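Local coordinates for glycosyl hydrolase family 2, TIM barrel domain protein (Parabacteroides merdae ATCC 43184, PDB 6DXU) that probably hydrolyses beta-glucuronides as a gut bacterial beta-glucuronidase of glycoside hydrolase family 2, at residues D[118-121]-D[126-129]. Residues are numbered along the deposited sequence; the frame is centred on the assembly and turned at random.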
ATOM      1  N   LYS D 118       3.598 -20.984   0.226  1.00 16.63           N
ATOM      2  CA  LYS D 118       3.944 -19.677   0.758  1.00 18.44           C
ATOM      3  C   LYS D 118       4.178 -19.838   2.252  1.00 20.74           C
ATOM      4  O   LYS D 118       3.319 -20.378   2.960  1.00 21.80           O
ATOM      5  CB  LYS D 118       2.829 -18.664   0.503  1.00 17.15           C
ATOM      6  CG  LYS D 118       2.435 -18.505  -0.975  1.00 18.01           C
ATOM      7  CD  LYS D 118       1.549 -17.256  -1.163  1.00 19.69           C
ATOM      8  CE  LYS D 118       1.063 -17.147  -2.612  1.00 22.80           C
ATOM      9  NZ  LYS D 118      -0.121 -18.032  -2.880  1.00 24.45           N
ATOM     10  N   THR D 119       5.331 -19.386   2.731  1.00 17.99           N
ATOM     11  CA  THR D 119       5.706 -19.602   4.119  1.00 18.80           C
ATOM     12  C   THR D 119       6.035 -18.264   4.767  1.00 18.66           C
ATOM     13  O   THR D 119       6.657 -17.404   4.142  1.00 18.91           O
ATOM     14  CB  THR D 119       6.914 -20.572   4.218  1.00 17.60           C
ATOM     15  OG1 THR D 119       6.588 -21.807   3.565  1.00 16.37           O
ATOM     16  CG2 THR D 119       7.286 -20.851   5.673  1.00 16.02           C
ATOM     17  N   ASP D 120       5.591 -18.082   6.011  1.00 17.81           N
ATOM     18  CA  ASP D 120       5.928 -16.910   6.804  1.00 18.16           C
ATOM     19  C   ASP D 120       6.438 -17.385   8.157  1.00 16.57           C
ATOM     20  O   ASP D 120       5.861 -18.290   8.762  1.00 18.65           O
ATOM     21  CB  ASP D 120       4.723 -15.962   6.959  1.00 18.24           C
ATOM     22  CG  ASP D 120       4.367 -15.279   5.653  1.00 25.15           C
ATOM     23  OD1 ASP D 120       5.019 -14.270   5.311  1.00 24.85           O
ATOM     24  OD2 ASP D 120       3.483 -15.787   4.938  1.00 25.48           O
ATOM     25  N   VAL D 121       7.510 -16.757   8.636  1.00 18.44           N
ATOM     26  CA  VAL D 121       8.252 -17.234   9.793  1.00 17.18           C
ATOM     27  C   VAL D 121       8.226 -16.162  10.864  1.00 17.22           C
ATOM     28  O   VAL D 121       8.526 -15.000  10.577  1.00 16.95           O
ATOM     29  CB  VAL D 121       9.703 -17.566   9.400  1.00 19.28           C
ATOM     30  CG1 VAL D 121      10.476 -18.146  10.579  1.00 16.39           C
ATOM     31  CG2 VAL D 121       9.688 -18.507   8.232  1.00 17.47           C
ATOM     32  N   THR D 126       7.465 -11.318  16.041  1.00 18.70           N
ATOM     33  CA  THR D 126       8.150 -10.589  14.978  1.00 21.37           C
ATOM     34  C   THR D 126       8.206 -11.435  13.712  1.00 20.83           C
ATOM     35  O   THR D 126       8.702 -12.566  13.731  1.00 18.82           O
ATOM     36  CB  THR D 126       9.551 -10.174  15.432  1.00 22.49           C
ATOM     37  OG1 THR D 126       9.430  -9.227  16.502  1.00 23.77           O
ATOM     38  CG2 THR D 126      10.338  -9.534  14.291  1.00 21.47           C
ATOM     39  N   HIS D 127       7.691 -10.888  12.627  1.00 19.85           N
ATOM     40  CA  HIS D 127       7.810 -11.524  11.321  1.00 20.05           C
ATOM     41  C   HIS D 127       9.248 -11.376  10.817  1.00 23.60           C
ATOM     42  O   HIS D 127       9.731 -10.253  10.631  1.00 20.50           O
ATOM     43  CB  HIS D 127       6.783 -10.889  10.385  1.00 22.12           C
ATOM     44  CG  HIS D 127       6.710 -11.509   9.023  1.00 28.84           C
ATOM     45  ND1 HIS D 127       7.255 -10.914   7.907  1.00 38.35           N
ATOM     46  CD2 HIS D 127       6.193 -12.687   8.606  1.00 28.21           C
ATOM     47  CE1 HIS D 127       7.049 -11.684   6.854  1.00 37.12           C
ATOM     48  NE2 HIS D 127       6.406 -12.767   7.249  1.00 27.19           N
ATOM     49  N   VAL D 128       9.945 -12.502  10.622  1.00 18.10           N
ATOM     50  CA  VAL D 128      11.367 -12.472  10.267  1.00 21.41           C
ATOM     51  C   VAL D 128      11.648 -12.933   8.852  1.00 23.33           C
ATOM     52  O   VAL D 128      12.785 -12.764   8.382  1.00 20.72           O
ATOM     53  CB  VAL D 128      12.238 -13.290  11.249  1.00 19.89           C
ATOM     54  CG1 VAL D 128      12.192 -12.674  12.632  1.00 21.53           C
ATOM     55  CG2 VAL D 128      11.833 -14.800  11.264  1.00 16.92           C
ATOM     56  N   GLY D 129      10.689 -13.517   8.157  1.00 22.46           N
ATOM     57  CA  GLY D 129      10.987 -13.964   6.810  1.00 22.99           C
ATOM     58  C   GLY D 129       9.750 -14.512   6.145  1.00 21.17           C
ATOM     59  O   GLY D 129       8.770 -14.875   6.802  1.00 19.76           O
TER
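His127 and Asp120 meet because their first torsions bring the imidazole and the carboxylate together beside the strand pair: CG of His127 stands anti to its backbone N (chi1 -176°), while CG of Asp120 lies beside its own N, anti to the carbonyl carbon. His127 NE2 then donates to Asp120 OD1 over 2.8 Å, on the anti side of the carboxylate and somewhat out of the ring plane, the two flat groups being turned 39° apart. An imidazole suits this place because its far nitrogen spans the gap to the neighbouring strand, and the carboxylate would be expected to favour a positively charged ring. Replacing Asp120 with alanine would probably leave His127 NE2 without this acceptor and the ring freer to turn.

The backbone beneath forms a classic beta bulge: two residues, Val128 and Gly129, are set against the single Val121. Val128 N reaches Val121 O at 2.9 Å in a nearly straight bond (170° at the hydrogen), and Val121 N returns a bond to Gly129 O, also 2.9 Å. Gly129 O also takes a CA-H...O contact from Asp120 CA at 3.5 Å. Gly129 brings no side chain to the face on which Val121 lies, whereas the branched Val128 sets CG2 against Val121 CG1 at 3.7 Å, an apolar contact between beta-branched residues well suited to strands.

The bulge interrupts the regular pairing of the hairpin formed by strands 118-123 and 126-132, within the sugar-binding domain of the family. Strand 126-132 is the outermost strand, within this chain, on one side of the six-stranded antiparallel sheet, while strand 162-169 flanks 118-123 across from it, with Leu164 touching Val121. Trp138 and Val140 of strand 138-141, which belongs to another sheet, pack on Val121 and Val128 respectively.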